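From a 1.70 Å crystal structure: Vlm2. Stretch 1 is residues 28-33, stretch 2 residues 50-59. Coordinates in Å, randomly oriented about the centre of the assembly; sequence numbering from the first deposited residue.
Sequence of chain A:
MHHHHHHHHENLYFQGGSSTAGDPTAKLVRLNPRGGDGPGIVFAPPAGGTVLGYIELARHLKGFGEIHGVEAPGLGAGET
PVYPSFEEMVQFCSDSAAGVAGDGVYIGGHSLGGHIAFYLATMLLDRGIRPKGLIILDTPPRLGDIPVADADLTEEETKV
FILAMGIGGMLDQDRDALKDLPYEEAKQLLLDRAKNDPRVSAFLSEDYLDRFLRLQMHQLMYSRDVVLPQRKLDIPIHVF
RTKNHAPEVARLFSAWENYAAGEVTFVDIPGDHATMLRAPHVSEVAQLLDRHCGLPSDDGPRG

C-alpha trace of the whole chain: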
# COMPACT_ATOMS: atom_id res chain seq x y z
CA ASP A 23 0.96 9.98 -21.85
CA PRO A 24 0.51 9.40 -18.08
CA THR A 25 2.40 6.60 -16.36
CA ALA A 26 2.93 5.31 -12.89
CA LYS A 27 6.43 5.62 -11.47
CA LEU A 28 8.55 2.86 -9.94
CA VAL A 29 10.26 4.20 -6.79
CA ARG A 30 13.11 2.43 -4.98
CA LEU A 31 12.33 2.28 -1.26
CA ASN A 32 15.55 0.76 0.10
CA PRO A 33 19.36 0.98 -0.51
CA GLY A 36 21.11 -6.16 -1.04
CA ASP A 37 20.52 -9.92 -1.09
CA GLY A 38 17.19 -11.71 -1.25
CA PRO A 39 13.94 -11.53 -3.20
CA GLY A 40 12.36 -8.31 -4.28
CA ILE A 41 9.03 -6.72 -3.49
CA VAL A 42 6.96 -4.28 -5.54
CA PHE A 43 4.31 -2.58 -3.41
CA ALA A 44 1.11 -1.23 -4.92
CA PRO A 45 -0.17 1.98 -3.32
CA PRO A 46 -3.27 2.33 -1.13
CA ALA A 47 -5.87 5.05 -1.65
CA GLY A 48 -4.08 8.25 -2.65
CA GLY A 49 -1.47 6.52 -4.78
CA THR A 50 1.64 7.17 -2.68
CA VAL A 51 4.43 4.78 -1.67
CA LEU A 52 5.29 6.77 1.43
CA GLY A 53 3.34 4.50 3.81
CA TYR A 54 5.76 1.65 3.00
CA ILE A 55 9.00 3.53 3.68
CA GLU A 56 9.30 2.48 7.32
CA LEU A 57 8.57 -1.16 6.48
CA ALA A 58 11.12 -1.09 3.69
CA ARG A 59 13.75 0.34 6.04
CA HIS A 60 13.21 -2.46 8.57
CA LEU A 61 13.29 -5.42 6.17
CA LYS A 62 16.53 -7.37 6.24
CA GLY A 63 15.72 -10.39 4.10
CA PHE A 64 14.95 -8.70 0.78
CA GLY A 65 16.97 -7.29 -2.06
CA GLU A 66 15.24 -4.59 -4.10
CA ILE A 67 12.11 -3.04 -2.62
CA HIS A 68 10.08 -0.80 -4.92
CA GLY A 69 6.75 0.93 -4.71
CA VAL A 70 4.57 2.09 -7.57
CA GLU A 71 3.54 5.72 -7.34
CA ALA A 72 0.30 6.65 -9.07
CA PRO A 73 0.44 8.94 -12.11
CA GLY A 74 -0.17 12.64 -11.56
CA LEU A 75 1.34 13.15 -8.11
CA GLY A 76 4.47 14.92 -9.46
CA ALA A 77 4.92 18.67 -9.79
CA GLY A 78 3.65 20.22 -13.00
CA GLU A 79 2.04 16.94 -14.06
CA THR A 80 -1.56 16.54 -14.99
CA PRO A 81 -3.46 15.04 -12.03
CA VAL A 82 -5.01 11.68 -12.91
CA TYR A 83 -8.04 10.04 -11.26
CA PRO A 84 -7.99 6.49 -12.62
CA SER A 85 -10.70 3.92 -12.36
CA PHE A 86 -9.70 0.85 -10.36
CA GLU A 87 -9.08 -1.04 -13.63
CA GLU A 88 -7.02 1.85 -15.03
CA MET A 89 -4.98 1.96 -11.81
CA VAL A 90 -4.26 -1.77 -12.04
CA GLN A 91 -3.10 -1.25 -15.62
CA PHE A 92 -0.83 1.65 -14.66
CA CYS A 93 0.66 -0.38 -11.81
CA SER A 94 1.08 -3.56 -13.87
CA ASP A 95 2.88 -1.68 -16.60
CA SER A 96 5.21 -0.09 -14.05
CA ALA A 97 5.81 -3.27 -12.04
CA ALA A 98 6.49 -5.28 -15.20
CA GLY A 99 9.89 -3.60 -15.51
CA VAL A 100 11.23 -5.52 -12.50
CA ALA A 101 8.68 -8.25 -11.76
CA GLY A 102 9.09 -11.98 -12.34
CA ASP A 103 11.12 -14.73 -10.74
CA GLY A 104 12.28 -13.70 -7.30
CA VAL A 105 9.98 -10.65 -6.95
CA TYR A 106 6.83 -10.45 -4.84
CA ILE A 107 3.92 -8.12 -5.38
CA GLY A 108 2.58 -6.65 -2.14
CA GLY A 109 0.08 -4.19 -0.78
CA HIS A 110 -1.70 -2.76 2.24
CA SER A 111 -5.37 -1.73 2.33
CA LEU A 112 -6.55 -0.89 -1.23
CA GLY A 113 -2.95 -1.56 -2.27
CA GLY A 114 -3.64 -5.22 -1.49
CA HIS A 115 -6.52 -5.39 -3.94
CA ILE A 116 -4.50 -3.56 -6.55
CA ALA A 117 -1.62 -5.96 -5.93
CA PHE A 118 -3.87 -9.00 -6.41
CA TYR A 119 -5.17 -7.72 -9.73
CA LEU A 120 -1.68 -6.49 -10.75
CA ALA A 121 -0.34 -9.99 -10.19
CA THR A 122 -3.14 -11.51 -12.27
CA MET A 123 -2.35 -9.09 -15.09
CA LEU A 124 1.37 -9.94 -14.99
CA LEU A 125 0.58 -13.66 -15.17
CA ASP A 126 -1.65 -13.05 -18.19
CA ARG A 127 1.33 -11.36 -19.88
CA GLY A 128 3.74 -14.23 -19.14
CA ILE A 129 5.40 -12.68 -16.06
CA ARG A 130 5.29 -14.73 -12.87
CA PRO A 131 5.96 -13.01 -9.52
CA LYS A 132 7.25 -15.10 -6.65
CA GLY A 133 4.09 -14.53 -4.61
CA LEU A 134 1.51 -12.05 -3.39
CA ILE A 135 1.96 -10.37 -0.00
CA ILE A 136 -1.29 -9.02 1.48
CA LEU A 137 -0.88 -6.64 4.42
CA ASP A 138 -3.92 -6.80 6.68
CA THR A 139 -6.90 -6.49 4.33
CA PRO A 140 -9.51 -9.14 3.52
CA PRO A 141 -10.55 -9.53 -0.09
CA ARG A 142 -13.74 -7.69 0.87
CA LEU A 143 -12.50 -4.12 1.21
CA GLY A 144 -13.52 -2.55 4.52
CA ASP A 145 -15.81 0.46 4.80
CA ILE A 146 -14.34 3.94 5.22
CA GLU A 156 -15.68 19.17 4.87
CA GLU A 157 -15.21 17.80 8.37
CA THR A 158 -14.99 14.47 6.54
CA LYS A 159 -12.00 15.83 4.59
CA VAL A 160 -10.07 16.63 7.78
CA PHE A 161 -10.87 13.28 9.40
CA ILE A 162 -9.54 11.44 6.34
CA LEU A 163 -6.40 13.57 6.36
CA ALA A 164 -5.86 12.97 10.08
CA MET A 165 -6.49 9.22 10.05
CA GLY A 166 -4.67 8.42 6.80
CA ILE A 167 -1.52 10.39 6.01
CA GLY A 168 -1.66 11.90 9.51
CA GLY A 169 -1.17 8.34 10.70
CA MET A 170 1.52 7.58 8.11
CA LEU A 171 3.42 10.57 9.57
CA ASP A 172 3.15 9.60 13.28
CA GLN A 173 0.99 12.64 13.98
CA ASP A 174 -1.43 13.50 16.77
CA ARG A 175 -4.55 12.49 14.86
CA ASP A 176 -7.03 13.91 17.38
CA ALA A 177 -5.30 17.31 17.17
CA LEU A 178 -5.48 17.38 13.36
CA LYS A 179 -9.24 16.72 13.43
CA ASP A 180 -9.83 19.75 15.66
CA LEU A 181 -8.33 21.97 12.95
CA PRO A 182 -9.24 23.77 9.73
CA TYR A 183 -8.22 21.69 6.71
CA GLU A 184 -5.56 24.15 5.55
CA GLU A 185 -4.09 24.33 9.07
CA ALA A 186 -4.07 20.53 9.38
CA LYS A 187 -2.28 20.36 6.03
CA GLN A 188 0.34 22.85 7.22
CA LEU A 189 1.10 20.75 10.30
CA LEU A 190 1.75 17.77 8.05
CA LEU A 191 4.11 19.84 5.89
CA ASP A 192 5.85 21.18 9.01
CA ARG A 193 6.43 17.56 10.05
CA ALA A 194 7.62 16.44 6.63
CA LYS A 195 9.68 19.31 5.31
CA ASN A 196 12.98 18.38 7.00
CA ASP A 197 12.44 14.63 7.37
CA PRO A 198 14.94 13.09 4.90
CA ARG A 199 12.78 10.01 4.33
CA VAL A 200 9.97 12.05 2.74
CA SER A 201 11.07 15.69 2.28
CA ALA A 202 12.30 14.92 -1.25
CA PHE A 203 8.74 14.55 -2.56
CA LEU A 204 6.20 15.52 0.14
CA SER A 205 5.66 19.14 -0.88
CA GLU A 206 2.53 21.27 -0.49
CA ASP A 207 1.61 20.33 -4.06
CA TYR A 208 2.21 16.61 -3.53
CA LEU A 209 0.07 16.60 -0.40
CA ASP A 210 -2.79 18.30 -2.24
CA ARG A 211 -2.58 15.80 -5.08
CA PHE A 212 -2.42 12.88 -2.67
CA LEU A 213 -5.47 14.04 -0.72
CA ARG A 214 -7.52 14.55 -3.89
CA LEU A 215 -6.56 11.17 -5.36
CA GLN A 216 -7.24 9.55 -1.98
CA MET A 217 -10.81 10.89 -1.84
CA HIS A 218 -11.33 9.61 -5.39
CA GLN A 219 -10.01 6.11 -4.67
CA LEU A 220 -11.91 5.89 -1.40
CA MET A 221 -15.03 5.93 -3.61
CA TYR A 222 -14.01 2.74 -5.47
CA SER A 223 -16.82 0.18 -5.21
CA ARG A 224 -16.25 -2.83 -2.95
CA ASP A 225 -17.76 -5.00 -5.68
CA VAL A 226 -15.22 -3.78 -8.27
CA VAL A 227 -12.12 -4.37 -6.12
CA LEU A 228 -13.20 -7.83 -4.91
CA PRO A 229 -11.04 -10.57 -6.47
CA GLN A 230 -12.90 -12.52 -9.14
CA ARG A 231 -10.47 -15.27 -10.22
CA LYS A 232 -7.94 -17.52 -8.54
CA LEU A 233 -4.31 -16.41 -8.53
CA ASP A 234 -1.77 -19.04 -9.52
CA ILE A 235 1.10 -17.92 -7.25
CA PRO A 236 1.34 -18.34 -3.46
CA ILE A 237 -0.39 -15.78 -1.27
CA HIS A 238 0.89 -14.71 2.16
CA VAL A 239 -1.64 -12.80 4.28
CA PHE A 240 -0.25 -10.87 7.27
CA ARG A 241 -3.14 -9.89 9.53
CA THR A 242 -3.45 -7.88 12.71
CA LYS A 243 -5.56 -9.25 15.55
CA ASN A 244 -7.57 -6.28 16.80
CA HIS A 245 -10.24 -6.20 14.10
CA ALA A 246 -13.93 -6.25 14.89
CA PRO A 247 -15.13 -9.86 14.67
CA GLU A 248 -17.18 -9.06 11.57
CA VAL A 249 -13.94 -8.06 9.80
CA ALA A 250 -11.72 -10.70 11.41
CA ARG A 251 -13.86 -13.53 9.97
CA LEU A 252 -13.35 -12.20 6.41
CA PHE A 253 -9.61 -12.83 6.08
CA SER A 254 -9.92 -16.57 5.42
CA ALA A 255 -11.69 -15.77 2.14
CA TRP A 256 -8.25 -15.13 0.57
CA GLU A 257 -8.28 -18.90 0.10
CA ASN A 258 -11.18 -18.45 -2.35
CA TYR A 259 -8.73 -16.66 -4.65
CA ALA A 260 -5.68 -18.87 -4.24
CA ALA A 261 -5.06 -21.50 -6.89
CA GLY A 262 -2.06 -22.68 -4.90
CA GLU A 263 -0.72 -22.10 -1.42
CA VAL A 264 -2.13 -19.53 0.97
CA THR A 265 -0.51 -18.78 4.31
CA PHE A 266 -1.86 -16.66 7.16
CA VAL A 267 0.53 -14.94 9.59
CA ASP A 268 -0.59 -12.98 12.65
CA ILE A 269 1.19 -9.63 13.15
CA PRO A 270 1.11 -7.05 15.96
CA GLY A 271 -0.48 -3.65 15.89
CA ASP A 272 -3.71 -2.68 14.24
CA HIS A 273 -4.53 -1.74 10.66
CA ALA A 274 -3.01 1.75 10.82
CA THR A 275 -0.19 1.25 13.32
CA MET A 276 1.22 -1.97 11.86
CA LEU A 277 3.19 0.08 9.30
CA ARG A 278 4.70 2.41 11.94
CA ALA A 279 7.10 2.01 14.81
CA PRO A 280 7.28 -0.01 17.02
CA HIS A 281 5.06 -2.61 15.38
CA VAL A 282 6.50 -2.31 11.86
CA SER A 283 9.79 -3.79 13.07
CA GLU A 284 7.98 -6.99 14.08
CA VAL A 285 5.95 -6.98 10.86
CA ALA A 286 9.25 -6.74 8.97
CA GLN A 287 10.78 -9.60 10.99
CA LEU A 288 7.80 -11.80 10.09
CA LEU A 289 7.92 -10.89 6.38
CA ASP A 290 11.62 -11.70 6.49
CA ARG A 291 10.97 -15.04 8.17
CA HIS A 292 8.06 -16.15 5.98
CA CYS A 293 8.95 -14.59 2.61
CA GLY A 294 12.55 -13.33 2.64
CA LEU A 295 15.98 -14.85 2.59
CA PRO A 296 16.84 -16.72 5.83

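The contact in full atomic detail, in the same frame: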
# COMPACT_ATOMS: atom_id res chain seq x y z
N LEU A 28 7.96 3.83 -10.85
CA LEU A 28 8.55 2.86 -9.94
C LEU A 28 9.58 3.57 -9.06
O LEU A 28 10.51 4.19 -9.58
CB LEU A 28 9.19 1.76 -10.78
CG LEU A 28 9.47 0.43 -10.13
CD1 LEU A 28 8.19 -0.19 -9.61
CD2 LEU A 28 10.13 -0.48 -11.15
N VAL A 29 9.40 3.51 -7.75
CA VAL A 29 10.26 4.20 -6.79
C VAL A 29 11.00 3.17 -5.93
O VAL A 29 10.37 2.30 -5.33
CB VAL A 29 9.45 5.14 -5.88
CG1 VAL A 29 10.36 5.80 -4.86
CG2 VAL A 29 8.73 6.18 -6.72
N ARG A 30 12.32 3.30 -5.85
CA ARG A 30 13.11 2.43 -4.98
C ARG A 30 12.97 2.88 -3.53
O ARG A 30 13.22 4.05 -3.22
CB ARG A 30 14.57 2.45 -5.42
CG ARG A 30 15.49 1.52 -4.64
CD ARG A 30 15.14 0.03 -4.82
NE ARG A 30 16.09 -0.80 -4.08
CZ ARG A 30 17.21 -1.30 -4.60
NH1 ARG A 30 17.50 -1.08 -5.88
NH2 ARG A 30 18.03 -2.03 -3.85
N LEU A 31 12.60 1.96 -2.65
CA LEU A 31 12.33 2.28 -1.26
C LEU A 31 13.44 1.88 -0.31
O LEU A 31 13.38 2.27 0.86
CB LEU A 31 11.05 1.62 -0.77
CG LEU A 31 9.79 1.97 -1.58
CD1 LEU A 31 8.57 1.27 -1.04
CD2 LEU A 31 9.60 3.48 -1.56
N ASN A 32 14.42 1.10 -0.75
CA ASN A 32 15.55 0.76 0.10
C ASN A 32 16.88 0.89 -0.62
O ASN A 32 16.93 1.02 -1.85
CB ASN A 32 15.34 -0.67 0.64
CG ASN A 32 15.52 -1.75 -0.42
OD1 ASN A 32 15.32 -1.52 -1.62
ND2 ASN A 32 15.90 -2.94 0.03
N PRO A 33 18.02 0.88 0.11
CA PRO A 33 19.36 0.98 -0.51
C PRO A 33 19.74 -0.22 -1.37
O PRO A 33 19.43 -1.35 -0.99
CB PRO A 33 20.31 1.09 0.69
CG PRO A 33 19.53 0.67 1.87
CD PRO A 33 18.10 0.96 1.58
N THR A 50 0.27 6.94 -3.12
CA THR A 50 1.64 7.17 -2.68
C THR A 50 2.26 5.89 -2.15
O THR A 50 1.56 5.01 -1.64
CB THR A 50 1.68 8.25 -1.59
OG1 THR A 50 3.03 8.55 -1.25
CG2 THR A 50 0.96 7.81 -0.34
N VAL A 51 3.60 5.83 -2.26
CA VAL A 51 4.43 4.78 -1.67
C VAL A 51 4.88 5.12 -0.25
O VAL A 51 5.48 4.27 0.43
CB VAL A 51 5.70 4.54 -2.53
CG1 VAL A 51 5.36 4.35 -3.98
CG2 VAL A 51 6.67 5.70 -2.39
N LEU A 52 4.61 6.32 0.22
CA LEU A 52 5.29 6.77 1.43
C LEU A 52 4.93 5.95 2.66
O LEU A 52 5.78 5.82 3.56
CB LEU A 52 5.02 8.25 1.62
CG LEU A 52 3.74 8.74 2.25
CD1 LEU A 52 3.84 8.71 3.77
CD2 LEU A 52 3.57 10.17 1.73
N GLY A 53 3.74 5.34 2.70
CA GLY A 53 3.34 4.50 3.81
C GLY A 53 4.13 3.21 3.96
O GLY A 53 4.03 2.57 5.01
N TYR A 54 4.92 2.84 2.95
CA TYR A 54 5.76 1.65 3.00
C TYR A 54 7.21 1.93 3.35
O TYR A 54 8.01 0.99 3.45
CB TYR A 54 5.73 0.93 1.66
CG TYR A 54 4.36 0.49 1.20
CD1 TYR A 54 3.67 -0.51 1.86
CD2 TYR A 54 3.78 1.06 0.09
CE1 TYR A 54 2.42 -0.94 1.42
CE2 TYR A 54 2.52 0.64 -0.36
CZ TYR A 54 1.86 -0.35 0.33
OH TYR A 54 0.61 -0.80 -0.10
N ILE A 55 7.59 3.20 3.52
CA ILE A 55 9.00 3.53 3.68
C ILE A 55 9.54 2.91 4.96
O ILE A 55 10.64 2.35 4.98
CB ILE A 55 9.22 5.05 3.64
CG1 ILE A 55 9.04 5.54 2.20
CG2 ILE A 55 10.60 5.41 4.17
CD1 ILE A 55 8.87 7.05 2.12
N GLU A 56 8.79 3.02 6.06
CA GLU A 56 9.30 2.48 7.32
C GLU A 56 9.45 0.97 7.25
O GLU A 56 10.46 0.42 7.71
CB GLU A 56 8.40 2.88 8.48
CG GLU A 56 8.56 4.30 8.96
CD GLU A 56 10.03 4.68 9.27
OE1 GLU A 56 10.72 3.96 10.04
OE2 GLU A 56 10.50 5.71 8.72
N LEU A 57 8.47 0.28 6.65
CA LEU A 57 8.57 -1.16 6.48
C LEU A 57 9.80 -1.50 5.67
O LEU A 57 10.60 -2.36 6.05
CB LEU A 57 7.30 -1.70 5.81
CG LEU A 57 7.32 -3.19 5.50
CD1 LEU A 57 7.47 -4.05 6.74
CD2 LEU A 57 6.05 -3.58 4.73
N ALA A 58 9.98 -0.81 4.55
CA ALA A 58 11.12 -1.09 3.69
C ALA A 58 12.44 -0.90 4.42
O ALA A 58 13.38 -1.66 4.20
CB ALA A 58 11.07 -0.20 2.45
N ARG A 59 12.51 0.10 5.32
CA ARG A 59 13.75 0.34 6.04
C ARG A 59 14.04 -0.74 7.07
O ARG A 59 15.20 -0.89 7.47
CB ARG A 59 13.72 1.71 6.75
CG ARG A 59 13.84 2.89 5.80
CD ARG A 59 14.53 4.05 6.54
NE ARG A 59 13.80 4.36 7.75
CZ ARG A 59 14.28 5.04 8.78
NH1 ARG A 59 13.49 5.26 9.83
NH2 ARG A 59 15.52 5.51 8.78
O HOH W 1 15.57 -3.04 3.32

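This is a small, almost wholly apolar contact in which one leucine, L31, in the loop just after a strand, packs against the start of a helix and the turn before it, with no direct hydrogen bond between the two stretches. About 299 Å² is buried in all, and L31 contributes the largest share. Its CA-to-CB bond points toward the other stretch, and with chi1 near m and chi2 near t the side chain extends so that its two methyls meet different neighbours. CD2 of L31 lies 3.8 Å from CG2 of V51 and 4.3 Å from CG1 of I55, while CD1 of L31 lies 3.9 Å from CB of Y54. A branched, flexible aliphatic chain suits such a site, because it can fill the space among several residues at van der Waals distance.

Nearer the backbone, CB of L31 sits 3.7 Å from CB of A58. The single methyl of A58 lets the chain come close here: the CA atoms of N32 and A58 are 6.0 Å apart. The spacing of Y54 and A58 follows from the backbone, for A58 N bonds to Y54 O at 2.9 Å, placing these residues one turn apart, with both CA-to-CB bonds toward the other stretch. Y54 offers its CB, but its ring leads away. V29, two residues before L31 and also directed toward the other stretch, adds a looser contact, its CG1 4.4 Å from CG2 of V51; both compact, branched valines suit this apolar site. L28 points away.

At the polar edge, N32 is held by R30, whose NE donates to OD1 of N32 at 2.7 Å with a nearly straight angle. A water then links the stretches: its O lies 2.7 Å from O of A58, within hydrogen-bonding reach, and accepts a weak bond from ND2 of N32 at 3.3 Å.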